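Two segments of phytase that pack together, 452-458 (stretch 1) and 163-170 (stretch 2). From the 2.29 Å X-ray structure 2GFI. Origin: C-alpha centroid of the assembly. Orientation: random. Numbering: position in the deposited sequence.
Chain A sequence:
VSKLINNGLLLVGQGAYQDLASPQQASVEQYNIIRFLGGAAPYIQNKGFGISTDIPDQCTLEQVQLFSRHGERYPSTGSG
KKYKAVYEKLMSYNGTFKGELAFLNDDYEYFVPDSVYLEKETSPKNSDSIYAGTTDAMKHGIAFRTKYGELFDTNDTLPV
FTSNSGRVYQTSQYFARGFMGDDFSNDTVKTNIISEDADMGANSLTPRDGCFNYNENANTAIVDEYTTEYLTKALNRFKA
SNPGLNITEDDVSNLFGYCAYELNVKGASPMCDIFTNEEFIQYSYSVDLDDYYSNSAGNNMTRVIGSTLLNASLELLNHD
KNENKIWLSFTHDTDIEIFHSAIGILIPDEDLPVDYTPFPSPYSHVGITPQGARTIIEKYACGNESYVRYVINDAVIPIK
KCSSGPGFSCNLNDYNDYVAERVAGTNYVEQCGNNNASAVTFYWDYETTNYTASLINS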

ATOM      1  N   THR A 452     -26.881  -4.788 -36.329  1.00 36.27           N
ATOM      2  CA  THR A 452     -27.032  -3.386 -36.020  1.00 36.80           C
ATOM      3  C   THR A 452     -28.256  -3.017 -35.177  1.00 36.24           C
ATOM      4  O   THR A 452     -28.829  -1.932 -35.338  1.00 36.57           O
ATOM      5  CB  THR A 452     -26.933  -2.549 -37.286  1.00 37.39           C
ATOM      6  OG1 THR A 452     -26.805  -1.167 -36.907  1.00 40.96           O
ATOM      7  CG2 THR A 452     -28.248  -2.621 -38.135  1.00 38.40           C
ATOM      8  N   ALA A 453     -28.622  -3.889 -34.247  1.00 35.53           N
ATOM      9  CA  ALA A 453     -29.778  -3.639 -33.382  1.00 34.92           C
ATOM     10  C   ALA A 453     -29.710  -2.269 -32.748  1.00 34.58           C
ATOM     11  O   ALA A 453     -28.624  -1.749 -32.476  1.00 34.73           O
ATOM     12  CB  ALA A 453     -29.877  -4.684 -32.328  1.00 34.18           C
ATOM     13  N   SER A 454     -30.875  -1.699 -32.492  1.00 34.21           N
ATOM     14  CA  SER A 454     -30.959  -0.414 -31.851  1.00 34.61           C
ATOM     15  C   SER A 454     -30.794  -0.576 -30.329  1.00 33.55           C
ATOM     16  O   SER A 454     -31.208  -1.584 -29.753  1.00 33.28           O
ATOM     17  CB  SER A 454     -32.305   0.244 -32.213  1.00 35.68           C
ATOM     18  OG  SER A 454     -33.298  -0.119 -31.270  1.00 37.57           O
ATOM     19  N   LEU A 455     -30.192   0.417 -29.678  1.00 32.99           N
ATOM     20  CA  LEU A 455     -29.864   0.308 -28.253  1.00 31.91           C
ATOM     21  C   LEU A 455     -31.086   0.324 -27.358  1.00 32.11           C
ATOM     22  O   LEU A 455     -31.972   1.168 -27.532  1.00 32.54           O
ATOM     23  CB  LEU A 455     -28.868   1.400 -27.830  1.00 31.35           C
ATOM     24  CG  LEU A 455     -27.550   1.377 -28.638  1.00 30.83           C
ATOM     25  CD1 LEU A 455     -26.607   2.476 -28.197  1.00 29.17           C
ATOM     26  CD2 LEU A 455     -26.855  -0.024 -28.692  1.00 27.13           C
ATOM     27  N   ILE A 456     -31.130  -0.601 -26.402  1.00 31.46           N
ATOM     28  CA  ILE A 456     -32.120  -0.543 -25.325  1.00 31.51           C
ATOM     29  C   ILE A 456     -31.565  -0.073 -23.958  1.00 32.15           C
ATOM     30  O   ILE A 456     -30.398  -0.299 -23.601  1.00 31.10           O
ATOM     31  CB  ILE A 456     -32.841  -1.890 -25.171  1.00 31.43           C
ATOM     32  CG1 ILE A 456     -31.807  -2.994 -24.836  1.00 29.94           C
ATOM     33  CG2 ILE A 456     -33.735  -2.147 -26.441  1.00 30.90           C
ATOM     34  CD1 ILE A 456     -32.365  -4.368 -24.712  1.00 29.70           C
ATOM     35  N   ASN A 457     -32.452   0.562 -23.199  1.00 32.91           N
ATOM     36  CA  ASN A 457     -32.147   1.138 -21.889  1.00 33.59           C
ATOM     37  C   ASN A 457     -32.286   0.095 -20.779  1.00 33.38           C
ATOM     38  O   ASN A 457     -33.123   0.240 -19.911  1.00 33.76           O
ATOM     39  CB  ASN A 457     -33.094   2.320 -21.665  1.00 33.66           C
ATOM     40  CG  ASN A 457     -32.551   3.349 -20.703  1.00 34.87           C
ATOM     41  OD1 ASN A 457     -33.324   4.025 -20.000  1.00 38.09           O
ATOM     42  ND2 ASN A 457     -31.237   3.508 -20.677  1.00 31.52           N
ATOM     43  N   SER A 458     -31.480  -0.967 -20.825  1.00 34.10           N
ATOM     44  CA  SER A 458     -31.530  -2.052 -19.822  1.00 34.38           C
ATOM     45  C   SER A 458     -30.174  -2.746 -19.551  1.00 34.23           C
ATOM     46  O   SER A 458     -29.745  -3.684 -20.238  1.00 34.06           O
ATOM     47  CB  SER A 458     -32.607  -3.083 -20.161  1.00 34.62           C
ATOM     48  OG  SER A 458     -32.262  -3.792 -21.333  1.00 35.66           O
TER
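Stretch 2 (163-170) SNSGRVYQ

A chain end without regular secondary structure can still be held in register if its backbone pairs with the turn that opens a helix, and the last residues of phytase illustrate the principle. Stretch 1 has no regular helix or strand, though Ala 453 to Ile 456 are extended; stretch 2 passes from a loop, through Ser 165 at the N-cap position, into a helix that begins at Gly 166 and continues later in the chain. All four hydrogen bonds between them end on backbone oxygens, two of them given by backbone amides and two by side chains.

The anchor is a single beta bridge between Ile 456 and Ser 165, whose CA atoms lie 5.0 Å apart. The chains run in the same sense here, for one residue earlier Leu 455 CA lies 4.8 Å from Asn 164 CA. Ile 456 N donates to Asn 164 O at 2.9 Å, and Gly 166 N donates to Ile 456 O at 2.7 Å, so one tail residue spends both its backbone groups on the two neighbours of Ser 165, the parallel pattern. The second bond also gives an acceptor to an amide in the first helical turn, where no preceding turn supplies one. Asn 164 O additionally receives a CA-H...O contact from Leu 455 CA, at 3.1 Å.

Side-chain hydrogen bonds extend the pairing in both directions. Asn 164, in the p rotamer and pointing toward the tail, places ND2 2.9 Å from Ser 454 O, with an almost linear N-H...O angle of 179°. Further along, Ser 165 OG donates to Ser 458 O at 3.0 Å, while Ser 458 C lies over one face of the Arg 167 guanidinium, 3.1 Å from Arg 167 NH2.

Apolar packing is modest: Leu 455 CD1 approaches Tyr 169 CD2 obliquely at 3.5 Å. Ala 453 CB and Asn 164 CB make a van der Waals contact at 3.8 Å. Altogether the two stretches bury 458 Å², counting both sides.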

ATOM      1  N   SER A 163     -23.769  -6.709 -27.114  1.00 26.57           N
ATOM      2  CA  SER A 163     -25.224  -6.759 -27.141  1.00 26.70           C
ATOM      3  C   SER A 163     -25.749  -5.329 -27.241  1.00 26.48           C
ATOM      4  O   SER A 163     -24.988  -4.371 -27.172  1.00 26.84           O
ATOM      5  CB  SER A 163     -25.808  -7.497 -25.922  1.00 27.03           C
ATOM      6  OG  SER A 163     -26.074  -6.582 -24.871  1.00 26.29           O
ATOM      7  N   ASN A 164     -27.047  -5.179 -27.458  1.00 26.51           N
ATOM      8  CA  ASN A 164     -27.590  -3.871 -27.753  1.00 26.12           C
ATOM      9  C   ASN A 164     -28.059  -3.139 -26.502  1.00 26.15           C
ATOM     10  O   ASN A 164     -28.650  -2.048 -26.584  1.00 25.90           O
ATOM     11  CB  ASN A 164     -28.702  -3.979 -28.801  1.00 26.11           C
ATOM     12  CG  ASN A 164     -29.889  -4.761 -28.311  1.00 26.29           C
ATOM     13  OD1 ASN A 164     -29.759  -5.862 -27.777  1.00 25.98           O
ATOM     14  ND2 ASN A 164     -31.063  -4.202 -28.503  1.00 26.27           N
ATOM     15  N   SER A 165     -27.802  -3.736 -25.343  1.00 26.12           N
ATOM     16  CA  SER A 165     -27.968  -3.015 -24.089  1.00 26.43           C
ATOM     17  C   SER A 165     -27.106  -1.750 -24.103  1.00 26.06           C
ATOM     18  O   SER A 165     -25.954  -1.804 -24.493  1.00 26.55           O
ATOM     19  CB  SER A 165     -27.548  -3.895 -22.949  1.00 26.41           C
ATOM     20  OG  SER A 165     -27.275  -3.093 -21.824  1.00 28.20           O
ATOM     21  N   GLY A 166     -27.671  -0.610 -23.714  1.00 26.00           N
ATOM     22  CA  GLY A 166     -26.965   0.663 -23.779  1.00 25.04           C
ATOM     23  C   GLY A 166     -25.634   0.651 -23.018  1.00 24.80           C
ATOM     24  O   GLY A 166     -24.581   1.030 -23.567  1.00 24.87           O
ATOM     25  N   ARG A 167     -25.690   0.241 -21.753  1.00 23.32           N
ATOM     26  CA  ARG A 167     -24.515   0.191 -20.888  1.00 22.54           C
ATOM     27  C   ARG A 167     -23.454  -0.765 -21.478  1.00 22.16           C
ATOM     28  O   ARG A 167     -22.284  -0.467 -21.421  1.00 21.58           O
ATOM     29  CB  ARG A 167     -24.905  -0.195 -19.428  1.00 21.97           C
ATOM     30  CG  ARG A 167     -25.559  -1.540 -19.307  1.00 21.55           C
ATOM     31  CD  ARG A 167     -25.706  -2.134 -17.889  1.00 22.64           C
ATOM     32  NE  ARG A 167     -26.992  -1.719 -17.455  1.00 28.09           N
ATOM     33  CZ  ARG A 167     -27.999  -2.466 -17.063  1.00 24.36           C
ATOM     34  NH1 ARG A 167     -27.941  -3.771 -16.927  1.00 26.07           N
ATOM     35  NH2 ARG A 167     -29.090  -1.835 -16.739  1.00 30.03           N
ATOM     36  N   VAL A 168     -23.882  -1.905 -22.039  1.00 22.50           N
ATOM     37  CA  VAL A 168     -22.979  -2.901 -22.603  1.00 22.80           C
ATOM     38  C   VAL A 168     -22.295  -2.309 -23.842  1.00 23.42           C
ATOM     39  O   VAL A 168     -21.060  -2.405 -24.043  1.00 24.11           O
ATOM     40  CB  VAL A 168     -23.740  -4.168 -23.012  1.00 22.77           C
ATOM     41  CG1 VAL A 168     -22.887  -5.069 -23.833  1.00 21.45           C
ATOM     42  CG2 VAL A 168     -24.249  -4.948 -21.787  1.00 23.76           C
ATOM     43  N   TYR A 169     -23.119  -1.688 -24.669  1.00 22.74           N
ATOM     44  CA  TYR A 169     -22.671  -1.138 -25.898  1.00 22.53           C
ATOM     45  C   TYR A 169     -21.668  -0.031 -25.606  1.00 22.19           C
ATOM     46  O   TYR A 169     -20.637   0.093 -26.285  1.00 22.76           O
ATOM     47  CB  TYR A 169     -23.847  -0.579 -26.712  1.00 22.08           C
ATOM     48  CG  TYR A 169     -23.349   0.228 -27.883  1.00 21.84           C
ATOM     49  CD1 TYR A 169     -22.937  -0.392 -29.074  1.00 22.72           C
ATOM     50  CD2 TYR A 169     -23.241   1.601 -27.789  1.00 21.48           C
ATOM     51  CE1 TYR A 169     -22.445   0.358 -30.151  1.00 19.75           C
ATOM     52  CE2 TYR A 169     -22.750   2.336 -28.830  1.00 22.43           C
ATOM     53  CZ  TYR A 169     -22.373   1.714 -30.003  1.00 21.70           C
ATOM     54  OH  TYR A 169     -21.911   2.504 -31.010  1.00 22.74           O
ATOM     55  N   GLN A 170     -21.983   0.780 -24.606  1.00 21.10           N
ATOM     56  CA  GLN A 170     -21.118   1.899 -24.265  1.00 20.34           C
ATOM     57  C   GLN A 170     -19.784   1.384 -23.726  1.00 19.10           C
ATOM     58  O   GLN A 170     -18.740   1.872 -24.081  1.00 19.83           O
ATOM     59  CB  GLN A 170     -21.797   2.859 -23.283  1.00 19.72           C
ATOM     60  CG  GLN A 170     -20.990   4.103 -23.078  1.00 19.34           C
ATOM     61  CD  GLN A 170     -21.777   5.181 -22.399  1.00 21.34           C
ATOM     62  OE1 GLN A 170     -22.396   4.927 -21.368  1.00 18.76           O
ATOM     63  NE2 GLN A 170     -21.735   6.408 -22.953  1.00 17.71           N
TER